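PDB 2CO7: putative fimbriae assembly chaperone from Salmonella typhimurium, which probably acts as a periplasmic chaperone of the PapD family, helping fimbrial subunits to fold and holding them until they are assembled. Local coordinates for residues 10-15 with 40-45; 32-37 with 64-69; 96-101 with 121-126; 163-168 with 203-208. All coordinates share one frame; numbering follows the deposited sequence.

In the fold
Contacts 1, 2 and 3 belong to the N-terminal immunoglobulin-like domain of the chaperone and touch one another; contact 4 lies in the C-terminal domain, its centre about 24 Å from that of contact 3. Strand 42-50 of contact 1 has both strand 59-68 of contact 2 and strand 91-100 of contact 3 as neighbours in the sheet. Contacts 1 and 2 are partly buried and made mainly by side chains, apolar at their centres with polar groups near the strand ends. Contacts 3 and 4 are buried and rest on antiparallel backbone hydrogen bonds, contact 3 adding a disulfide and contact 4 an apolar cluster.

Contact 1 of 4, residues 10-15 with 40-45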
# COMPACT_ATOMS: atom_id res chain seq x y z
N LYS B 10 12.68 -15.87 5.72
CA LYS B 10 11.66 -15.27 6.56
C LYS B 10 10.45 -14.92 5.72
O LYS B 10 10.55 -14.16 4.75
CB LYS B 10 12.16 -14.00 7.26
CG LYS B 10 11.09 -13.30 8.14
CD LYS B 10 10.63 -14.19 9.31
CE LYS B 10 9.36 -13.68 10.02
NZ LYS B 10 9.37 -14.11 11.48
N LEU B 11 9.31 -15.49 6.10
CA LEU B 11 8.05 -15.22 5.46
C LEU B 11 7.18 -14.47 6.45
O LEU B 11 7.20 -14.76 7.65
CB LEU B 11 7.31 -16.50 5.07
CG LEU B 11 8.02 -17.54 4.21
CD1 LEU B 11 7.03 -18.63 3.87
CD2 LEU B 11 8.55 -16.88 2.93
N PHE B 12 6.41 -13.53 5.94
CA PHE B 12 5.52 -12.77 6.82
C PHE B 12 4.35 -12.19 6.07
O PHE B 12 4.51 -11.68 4.95
CB PHE B 12 6.29 -11.68 7.59
CG PHE B 12 5.58 -11.22 8.83
CD1 PHE B 12 5.33 -12.11 9.87
CD2 PHE B 12 5.18 -9.89 8.96
CE1 PHE B 12 4.67 -11.71 11.01
CE2 PHE B 12 4.50 -9.47 10.12
CZ PHE B 12 4.26 -10.40 11.14
N SER B 13 3.16 -12.29 6.69
CA SER B 13 1.92 -11.83 6.06
C SER B 13 0.91 -11.37 7.13
O SER B 13 1.01 -11.74 8.29
CB SER B 13 1.28 -12.97 5.23
OG SER B 13 0.09 -12.49 4.61
N VAL B 14 -0.04 -10.53 6.74
CA VAL B 14 -1.20 -10.20 7.58
C VAL B 14 -2.42 -10.26 6.67
O VAL B 14 -2.32 -9.93 5.48
CB VAL B 14 -1.06 -8.82 8.32
CG1 VAL B 14 -1.12 -7.61 7.35
CG2 VAL B 14 -2.12 -8.67 9.39
N LYS B 15 -3.58 -10.70 7.19
CA LYS B 15 -4.76 -10.84 6.34
C LYS B 15 -5.79 -9.82 6.77
O LYS B 15 -6.09 -9.75 7.95
CB LYS B 15 -5.34 -12.26 6.51
CG LYS B 15 -6.66 -12.52 5.74
CD LYS B 15 -7.18 -13.94 6.09
CE LYS B 15 -8.57 -14.21 5.54
NZ LYS B 15 -9.05 -15.55 5.95
N TYR B 40 2.49 -18.48 15.04
CA TYR B 40 3.08 -17.90 16.24
C TYR B 40 2.43 -16.52 16.45
O TYR B 40 1.83 -15.98 15.53
CB TYR B 40 4.61 -17.77 16.10
CG TYR B 40 5.11 -17.04 14.86
CD1 TYR B 40 5.15 -15.65 14.82
CD2 TYR B 40 5.62 -17.75 13.76
CE1 TYR B 40 5.63 -14.97 13.68
CE2 TYR B 40 6.10 -17.08 12.63
CZ TYR B 40 6.13 -15.70 12.62
OH TYR B 40 6.64 -15.05 11.52
N PRO B 41 2.54 -15.95 17.67
CA PRO B 41 1.84 -14.69 17.97
C PRO B 41 2.50 -13.47 17.29
O PRO B 41 3.73 -13.45 17.11
CB PRO B 41 1.95 -14.56 19.51
CG PRO B 41 2.58 -15.82 19.98
CD PRO B 41 3.32 -16.42 18.83
N ILE B 42 1.68 -12.51 16.91
CA ILE B 42 2.14 -11.23 16.38
C ILE B 42 1.51 -10.06 17.13
O ILE B 42 0.46 -10.19 17.71
CB ILE B 42 1.86 -11.08 14.88
CG1 ILE B 42 0.36 -11.01 14.59
CG2 ILE B 42 2.54 -12.19 14.10
CD1 ILE B 42 -0.01 -10.66 13.11
N LEU B 43 2.19 -8.92 17.09
CA LEU B 43 1.65 -7.70 17.66
C LEU B 43 1.07 -6.87 16.52
O LEU B 43 1.61 -6.82 15.41
CB LEU B 43 2.73 -6.91 18.41
CG LEU B 43 3.40 -7.52 19.64
CD1 LEU B 43 4.43 -6.56 20.31
CD2 LEU B 43 2.31 -7.92 20.65
N VAL B 44 -0.05 -6.22 16.79
CA VAL B 44 -0.73 -5.45 15.76
C VAL B 44 -1.08 -4.05 16.27
O VAL B 44 -1.46 -3.89 17.42
CB VAL B 44 -2.00 -6.17 15.24
CG1 VAL B 44 -2.59 -5.42 14.04
CG2 VAL B 44 -1.68 -7.58 14.79
N GLN B 45 -0.90 -3.06 15.40
CA GLN B 45 -1.31 -1.70 15.67
C GLN B 45 -2.20 -1.26 14.51
O GLN B 45 -1.86 -1.46 13.34
CB GLN B 45 -0.08 -0.81 15.78
CG GLN B 45 -0.37 0.67 15.94
CD GLN B 45 0.72 1.51 15.34
OE1 GLN B 45 1.84 1.56 15.85
NE2 GLN B 45 0.41 2.15 14.24
O HOH W 1 7.04 -16.57 9.51
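Lys10 and Tyr40 reach toward each other tip to tip, and their polar ends make the one direct hydrogen bond between 10-15 and 40-45: Lys10 NZ donates to Tyr40 OH over 2.9 Å. A water adds a second, indirect link. It lies at the edge of the tyrosine ring, in its plane, donates to the backbone Leu11 O at 2.6 Å and is hydrogen-bonded to Tyr40 OH at 2.6 Å, so the hydroxyl is gripped by an amine and a water together. A tyrosine suits this place because it spans the gap with an apolar ring and still carries a polar tip.

The apolar part is centred on Phe12. Its chi1 of -159° sets CG anti to the backbone N, and from there the ring extends toward Tyr40 and Ile42. Ile42 CG2 meets the edge of the phenylalanine ring in its plane, 3.8 Å from Phe12 CE1. On the same ring, Phe12 CD1 is 3.6 Å from Tyr40 OH, while Phe12 CE1 is 4.3 Å from Tyr40 CE1. The branched isoleucine and the large flat phenylalanine are well fitted to this buried position, where Ala99, Ile122 and Pro101 also pack on Phe12.

Strand 10-16 is an outermost strand within the chain, and residues Lys10 to Ser13 pair antiparallel with a strand of another protein chain. Phe12 thus anchors an edge strand to the interior of an immunoglobulin-like domain while its backbone extends the sheet into a partner, as in PapD-like chaperones holding a pilus subunit.

Contact 2 of 4, residues 32-37 with 64-69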
# COMPACT_ATOMS: atom_id res chain seq x y z
N LEU B 32 -13.63 -4.32 10.30
CA LEU B 32 -12.63 -4.86 9.35
C LEU B 32 -12.00 -6.06 10.06
O LEU B 32 -11.48 -5.92 11.16
CB LEU B 32 -11.57 -3.81 9.03
CG LEU B 32 -10.39 -4.27 8.15
CD1 LEU B 32 -10.83 -4.78 6.78
CD2 LEU B 32 -9.38 -3.10 8.03
N SER B 33 -12.09 -7.25 9.47
CA SER B 33 -11.48 -8.44 10.06
C SER B 33 -9.96 -8.41 9.84
O SER B 33 -9.50 -7.98 8.79
CB SER B 33 -12.11 -9.69 9.44
OG SER B 33 -11.56 -10.89 9.92
N VAL B 34 -9.19 -8.87 10.82
CA VAL B 34 -7.73 -9.01 10.67
C VAL B 34 -7.38 -10.40 11.20
O VAL B 34 -7.86 -10.79 12.27
CB VAL B 34 -6.96 -7.93 11.52
CG1 VAL B 34 -7.33 -8.03 12.97
CG2 VAL B 34 -5.42 -8.03 11.32
N SER B 35 -6.59 -11.14 10.43
CA SER B 35 -6.14 -12.46 10.84
C SER B 35 -4.63 -12.58 10.77
O SER B 35 -4.00 -11.94 9.93
CB SER B 35 -6.80 -13.57 9.99
OG SER B 35 -8.22 -13.38 9.94
N ASN B 36 -4.08 -13.41 11.66
CA ASN B 36 -2.66 -13.72 11.72
C ASN B 36 -2.40 -15.07 11.03
O ASN B 36 -2.67 -16.10 11.62
CB ASN B 36 -2.27 -13.81 13.21
CG ASN B 36 -0.86 -14.28 13.42
OD1 ASN B 36 -0.49 -14.70 14.53
ND2 ASN B 36 -0.05 -14.23 12.38
N PRO B 37 -1.85 -15.06 9.81
CA PRO B 37 -1.54 -16.34 9.12
C PRO B 37 -0.38 -17.15 9.69
O PRO B 37 -0.21 -18.33 9.32
CB PRO B 37 -1.15 -15.90 7.70
CG PRO B 37 -1.00 -14.46 7.72
CD PRO B 37 -1.55 -13.88 8.99
N PRO B 64 -6.72 -0.27 19.20
CA PRO B 64 -5.59 0.30 18.46
C PRO B 64 -4.31 -0.54 18.56
O PRO B 64 -3.48 -0.50 17.65
CB PRO B 64 -5.35 1.65 19.12
CG PRO B 64 -5.95 1.52 20.46
CD PRO B 64 -7.03 0.51 20.41
N LEU B 65 -4.21 -1.33 19.64
CA LEU B 65 -3.04 -2.12 19.96
C LEU B 65 -3.50 -3.50 20.47
O LEU B 65 -4.26 -3.57 21.45
CB LEU B 65 -2.27 -1.40 21.05
CG LEU B 65 -0.80 -1.10 20.80
CD1 LEU B 65 -0.08 -2.38 20.54
CD2 LEU B 65 -0.72 -0.18 19.58
N PHE B 66 -3.08 -4.58 19.82
CA PHE B 66 -3.50 -5.91 20.29
C PHE B 66 -2.50 -6.97 19.86
O PHE B 66 -1.62 -6.71 19.04
CB PHE B 66 -4.91 -6.25 19.76
CG PHE B 66 -5.06 -6.15 18.24
CD1 PHE B 66 -5.15 -7.31 17.47
CD2 PHE B 66 -5.17 -4.91 17.59
CE1 PHE B 66 -5.33 -7.26 16.09
CE2 PHE B 66 -5.34 -4.83 16.19
CZ PHE B 66 -5.43 -6.01 15.44
N ARG B 67 -2.63 -8.16 20.43
CA ARG B 67 -1.77 -9.27 20.10
C ARG B 67 -2.69 -10.30 19.47
O ARG B 67 -3.78 -10.57 19.98
CB ARG B 67 -1.12 -9.79 21.38
CG ARG B 67 -0.02 -10.83 21.21
CD ARG B 67 0.68 -10.91 22.57
NE ARG B 67 1.80 -11.85 22.64
CZ ARG B 67 1.69 -13.12 23.01
NH1 ARG B 67 0.50 -13.63 23.30
NH2 ARG B 67 2.77 -13.89 23.07
N LEU B 68 -2.24 -10.89 18.37
CA LEU B 68 -2.93 -12.06 17.78
C LEU B 68 -2.15 -13.34 18.03
O LEU B 68 -0.96 -13.39 17.78
CB LEU B 68 -3.14 -11.85 16.29
CG LEU B 68 -4.18 -10.78 15.93
CD1 LEU B 68 -4.18 -10.68 14.40
CD2 LEU B 68 -5.56 -11.11 16.49
N GLU B 69 -2.84 -14.37 18.55
CA GLU B 69 -2.23 -15.69 18.66
C GLU B 69 -2.07 -16.27 17.26
O GLU B 69 -2.63 -15.74 16.29
CB GLU B 69 -3.10 -16.63 19.52
CG GLU B 69 -3.33 -16.17 20.97
CD GLU B 69 -2.02 -16.00 21.75
OE1 GLU B 69 -1.68 -16.88 22.55
OE2 GLU B 69 -1.31 -14.98 21.56
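Val34 on strand 30-35 packs against Phe66 and Leu68 on strand 59-68 in an apolar contact across the interior of the N-terminal domain. The strand segments approach no closer than 9.4 Å between axes and their directions differ by 47°, so side chains, without any clear hydrogen bond, bridge the gap. Val34 CG1 lies 3.7 Å from Phe66 CZ, the two side chains sliding past each other in opposite directions. A chi1 of 58° places this methyl by the Phe66 ring; the other, Val34 CG2, anti to the backbone N, comes to 4.2 Å from Leu68 CD1. Leucine suits its place because it serves several neighbours: Leu68 CD2 lies at the edge of the Phe66 ring, in its plane, while Leu68 CB packs 3.8 Å from Asn36 CB. Val14, Val44 and Leu76 add further apolar packing around Val34 and Phe66.

Toward the end of the strands the character changes. The buried amide of Asn36 approaches the backbone of Glu69, whose own carboxylate forms a 2.9 Å salt bridge from Glu69 OE2 to Arg67 NH1. The contact therefore grades from a hydrophobic interior, which depends on shape and burial, to a polar margin where charges pair within the 64-69 segment.

Contact 3 of 4, residues 96-101 with 121-126; sequences CIKAVP and SINACD
Lys98 NZ donates to Asn123 OD1 over 2.7 Å, the shortest hydrogen bond between 96-101 and 121-126. The two side chains lie side by side and point the same way; chi4 of the lysine (-71°) turns NZ back to the oxygen, a little out of the carbonyl plane. An amide suits the site because OD1 accepts from the lysine while ND2 donates to the backbone of another protein chain. Ser121 OG is hydrogen-bonded to an acidic side chain of that chain.

Four backbone bonds join the antiparallel strands. Ile97 and Ala124 exchange N-H and C=O in one hydrogen-bonded pair, Ala99 and Ile122 in the next; the Ala99 N to Ile122 O bond is nearly straight (170°) at 2.8 Å. Between these, Lys98 and Asn123 form a non-hydrogen-bonded pair; beyond Ile97 and Ala124, Cys96 and Cys125 form another, their CA atoms only 4.0 Å apart. On the face shared with Lys98, a disulfide joins Cys96 SG to Cys125 SG. The small Ala99 and Ala124 lie on the other face with Ile97 and Ile122, where Phe12 packs.

Strand 116-131, through residues 121-125, also pairs parallel with a strand of the other protein, consistent with the donor-strand complementation by which chaperones of the PapD family complete the immunoglobulin-like fold of a bound subunit.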
# COMPACT_ATOMS: atom_id res chain seq x y z
N CYS B 96 -4.79 1.50 8.42
CA CYS B 96 -3.54 0.77 8.28
C CYS B 96 -3.36 -0.17 9.46
O CYS B 96 -3.68 0.16 10.60
CB CYS B 96 -2.39 1.76 8.28
SG CYS B 96 -2.31 2.81 6.82
N ILE B 97 -2.83 -1.34 9.15
CA ILE B 97 -2.62 -2.41 10.11
C ILE B 97 -1.14 -2.70 10.06
O ILE B 97 -0.66 -3.12 9.00
CB ILE B 97 -3.39 -3.70 9.65
CG1 ILE B 97 -4.90 -3.48 9.57
CG2 ILE B 97 -3.02 -4.93 10.51
CD1 ILE B 97 -5.50 -2.81 10.73
N LYS B 98 -0.44 -2.42 11.16
CA LYS B 98 0.99 -2.74 11.28
C LYS B 98 1.13 -4.04 12.05
O LYS B 98 0.60 -4.17 13.17
CB LYS B 98 1.74 -1.65 12.07
CG LYS B 98 3.26 -1.93 12.18
CD LYS B 98 4.00 -0.92 13.08
CE LYS B 98 3.81 0.51 12.59
NZ LYS B 98 4.58 0.72 11.31
N ALA B 99 1.88 -4.98 11.46
CA ALA B 99 2.04 -6.31 12.07
C ALA B 99 3.53 -6.53 12.28
O ALA B 99 4.35 -6.29 11.40
CB ALA B 99 1.44 -7.40 11.19
N VAL B 100 3.85 -7.01 13.48
CA VAL B 100 5.22 -7.12 13.95
C VAL B 100 5.43 -8.51 14.58
O VAL B 100 4.76 -8.86 15.55
CB VAL B 100 5.52 -5.98 14.97
CG1 VAL B 100 6.86 -6.14 15.58
CG2 VAL B 100 5.38 -4.60 14.28
N PRO B 101 6.38 -9.30 14.02
CA PRO B 101 6.67 -10.63 14.52
C PRO B 101 7.62 -10.59 15.72
O PRO B 101 8.29 -9.58 15.91
CB PRO B 101 7.36 -11.32 13.35
CG PRO B 101 8.00 -10.21 12.55
CD PRO B 101 7.22 -8.93 12.85
N SER B 121 8.69 -6.47 9.23
CA SER B 121 7.43 -5.99 9.75
C SER B 121 6.65 -5.44 8.55
O SER B 121 7.25 -5.02 7.57
CB SER B 121 7.64 -4.91 10.81
OG SER B 121 8.12 -3.73 10.22
N ILE B 122 5.33 -5.48 8.62
CA ILE B 122 4.55 -5.09 7.45
C ILE B 122 3.39 -4.18 7.83
O ILE B 122 2.93 -4.19 8.97
CB ILE B 122 4.12 -6.31 6.56
CG1 ILE B 122 3.20 -7.26 7.31
CG2 ILE B 122 5.37 -7.16 6.11
CD1 ILE B 122 2.74 -8.52 6.44
N ASN B 123 2.97 -3.36 6.86
CA ASN B 123 1.91 -2.38 7.07
C ASN B 123 0.97 -2.49 5.90
O ASN B 123 1.38 -2.25 4.76
CB ASN B 123 2.47 -0.96 7.15
CG ASN B 123 3.53 -0.82 8.17
OD1 ASN B 123 3.23 -0.52 9.33
ND2 ASN B 123 4.80 -1.05 7.78
N ALA B 124 -0.26 -2.94 6.16
CA ALA B 124 -1.24 -3.08 5.11
C ALA B 124 -2.28 -2.01 5.31
O ALA B 124 -2.93 -1.99 6.35
CB ALA B 124 -1.90 -4.51 5.18
N CYS B 125 -2.52 -1.19 4.29
CA CYS B 125 -3.46 -0.08 4.40
C CYS B 125 -4.60 -0.19 3.38
O CYS B 125 -4.36 -0.45 2.17
CB CYS B 125 -2.72 1.26 4.24
SG CYS B 125 -1.37 1.53 5.45
N ASP B 126 -5.83 -0.00 3.87
CA ASP B 126 -7.03 0.01 3.00
C ASP B 126 -7.58 1.41 2.94
O ASP B 126 -7.56 2.14 3.94
CB ASP B 126 -8.18 -0.83 3.59
CG ASP B 126 -8.03 -2.33 3.38
OD1 ASP B 126 -9.00 -2.99 3.77
OD2 ASP B 126 -7.03 -2.84 2.84

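Contact 4 of 4, residues 163-168 with 203-208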
# COMPACT_ATOMS: atom_id res chain seq x y z
N PHE B 163 -18.02 11.06 -5.85
CA PHE B 163 -17.38 9.82 -5.40
C PHE B 163 -15.91 9.77 -5.71
O PHE B 163 -15.50 10.27 -6.75
CB PHE B 163 -18.02 8.60 -6.08
CG PHE B 163 -19.47 8.39 -5.74
CD1 PHE B 163 -20.47 8.91 -6.58
CD2 PHE B 163 -19.84 7.77 -4.57
CE1 PHE B 163 -21.81 8.75 -6.27
CE2 PHE B 163 -21.20 7.58 -4.25
CZ PHE B 163 -22.18 8.09 -5.10
N TYR B 164 -15.13 9.10 -4.86
CA TYR B 164 -13.85 8.60 -5.34
C TYR B 164 -14.07 7.54 -6.39
O TYR B 164 -14.86 6.62 -6.19
CB TYR B 164 -12.97 8.00 -4.22
CG TYR B 164 -12.52 9.08 -3.28
CD1 TYR B 164 -11.28 9.68 -3.42
CD2 TYR B 164 -13.38 9.55 -2.28
CE1 TYR B 164 -10.88 10.70 -2.56
CE2 TYR B 164 -12.98 10.58 -1.40
CZ TYR B 164 -11.75 11.15 -1.57
OH TYR B 164 -11.33 12.14 -0.71
N MET B 165 -13.31 7.65 -7.48
CA MET B 165 -13.45 6.74 -8.63
C MET B 165 -12.18 5.90 -8.70
O MET B 165 -11.11 6.38 -9.07
CB MET B 165 -13.67 7.55 -9.92
CG MET B 165 -15.07 8.13 -10.06
SD MET B 165 -16.28 6.80 -10.42
CE MET B 165 -17.85 7.68 -10.29
N ASN B 166 -12.30 4.66 -8.27
CA ASN B 166 -11.15 3.81 -8.15
C ASN B 166 -11.14 2.97 -9.41
O ASN B 166 -11.84 1.97 -9.49
CB ASN B 166 -11.29 2.98 -6.87
CG ASN B 166 -11.27 3.87 -5.64
OD1 ASN B 166 -10.25 4.53 -5.35
ND2 ASN B 166 -12.40 3.94 -4.94
N LEU B 167 -10.37 3.41 -10.40
CA LEU B 167 -10.44 2.81 -11.72
C LEU B 167 -9.57 1.56 -11.83
O LEU B 167 -8.48 1.48 -11.29
CB LEU B 167 -10.07 3.82 -12.82
CG LEU B 167 -11.10 4.89 -13.25
CD1 LEU B 167 -12.44 4.93 -12.50
CD2 LEU B 167 -10.38 6.22 -13.19
N ALA B 168 -10.11 0.54 -12.50
CA ALA B 168 -9.34 -0.66 -12.83
C ALA B 168 -9.52 -1.00 -14.31
O ALA B 168 -10.49 -0.55 -14.95
CB ALA B 168 -9.76 -1.81 -11.94
N TRP B 203 -13.06 1.20 -19.24
CA TRP B 203 -12.64 1.12 -17.85
C TRP B 203 -13.66 0.39 -17.02
O TRP B 203 -14.80 0.18 -17.44
CB TRP B 203 -12.38 2.52 -17.25
CG TRP B 203 -13.61 3.40 -17.11
CD1 TRP B 203 -14.32 3.64 -15.97
CD2 TRP B 203 -14.25 4.16 -18.15
NE1 TRP B 203 -15.37 4.50 -16.24
CE2 TRP B 203 -15.34 4.85 -17.56
CE3 TRP B 203 -14.00 4.33 -19.52
CZ2 TRP B 203 -16.20 5.68 -18.31
CZ3 TRP B 203 -14.84 5.15 -20.26
CH2 TRP B 203 -15.93 5.82 -19.64
N ARG B 204 -13.21 -0.00 -15.83
CA ARG B 204 -14.07 -0.54 -14.79
C ARG B 204 -13.76 0.23 -13.51
O ARG B 204 -12.76 0.95 -13.44
CB ARG B 204 -13.83 -2.03 -14.60
CG ARG B 204 -14.22 -2.91 -15.79
CD ARG B 204 -13.59 -4.27 -15.63
NE ARG B 204 -13.70 -5.12 -16.81
CZ ARG B 204 -14.61 -6.07 -16.97
NH1 ARG B 204 -15.54 -6.28 -16.04
NH2 ARG B 204 -14.61 -6.80 -18.09
N VAL B 205 -14.64 0.13 -12.53
CA VAL B 205 -14.33 0.66 -11.22
C VAL B 205 -14.30 -0.49 -10.23
O VAL B 205 -14.99 -1.47 -10.37
CB VAL B 205 -15.28 1.80 -10.74
CG1 VAL B 205 -15.19 3.04 -11.72
CG2 VAL B 205 -16.71 1.31 -10.59
N ILE B 206 -13.47 -0.35 -9.21
CA ILE B 206 -13.50 -1.30 -8.12
C ILE B 206 -14.71 -0.88 -7.26
O ILE B 206 -14.82 0.29 -6.85
CB ILE B 206 -12.20 -1.27 -7.30
CG1 ILE B 206 -10.97 -1.53 -8.20
CG2 ILE B 206 -12.27 -2.35 -6.18
CD1 ILE B 206 -9.66 -1.39 -7.42
N THR B 207 -15.63 -1.82 -7.05
CA THR B 207 -16.88 -1.54 -6.33
C THR B 207 -16.67 -1.41 -4.82
O THR B 207 -15.57 -1.69 -4.31
CB THR B 207 -17.98 -2.63 -6.57
OG1 THR B 207 -17.71 -3.81 -5.77
CG2 THR B 207 -18.07 -3.00 -8.07
N ASP B 208 -17.72 -1.00 -4.10
CA ASP B 208 -17.71 -0.98 -2.64
C ASP B 208 -17.38 -2.33 -2.01
O ASP B 208 -16.96 -2.38 -0.84
CB ASP B 208 -19.04 -0.47 -2.10
CG ASP B 208 -19.33 0.97 -2.49
OD1 ASP B 208 -20.53 1.29 -2.63
OD2 ASP B 208 -18.41 1.80 -2.62
O HOH W 2 -13.82 1.38 -4.45
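Ile206 N donates to Asn166 O over 2.8 Å, and two more backbone bonds, between Ala168 and Arg204, continue the join between 163-168 and 203-208. Ala168 N reaches Arg204 O at 2.8 Å from well above the carbonyl plane, while Arg204 N returns a bond to Ala168 O of 2.9 Å. Ala168 and Arg204 are thus an antiparallel hydrogen-bonded pair, next to the non-hydrogen-bonded pair of Leu167 and Val205. A water adds a looser link: it donates to Ile206 O and accepts a weak bond from Asn166 ND2. The asparagine's other end, OD1, takes a hydrogen bond from Lys127, so this polar residue ties the segment to strand 116-131. The guanidinium of Arg204 leads away from the contact, where its NH1 bonds the backbone of Ser213.

Leu167 and Val205 share one face of the sheet, where two branched apolar residues suit the buried surroundings. The exact placement of Leu167 CD1 against Val205 CG1 is doubtful. Met165, its chain bent at chi2, brings SD to 4.1 Å from Val205 CG1. Nearby, Trp203 meets the rings of Trp148 and Phe216. Ala168, on the face of Arg204, brings its CB to 3.9 Å from Ile206 CG1, a small methyl beside a longer branch.

Backbone bonds thus fix the spacing of the segments, and the buried Met165, Leu167, Trp203 and Val205 make the apolar side of the contact, while Asn166 OD1 and Arg204 NH1 find their partners beyond it, in Lys127 and Ser213.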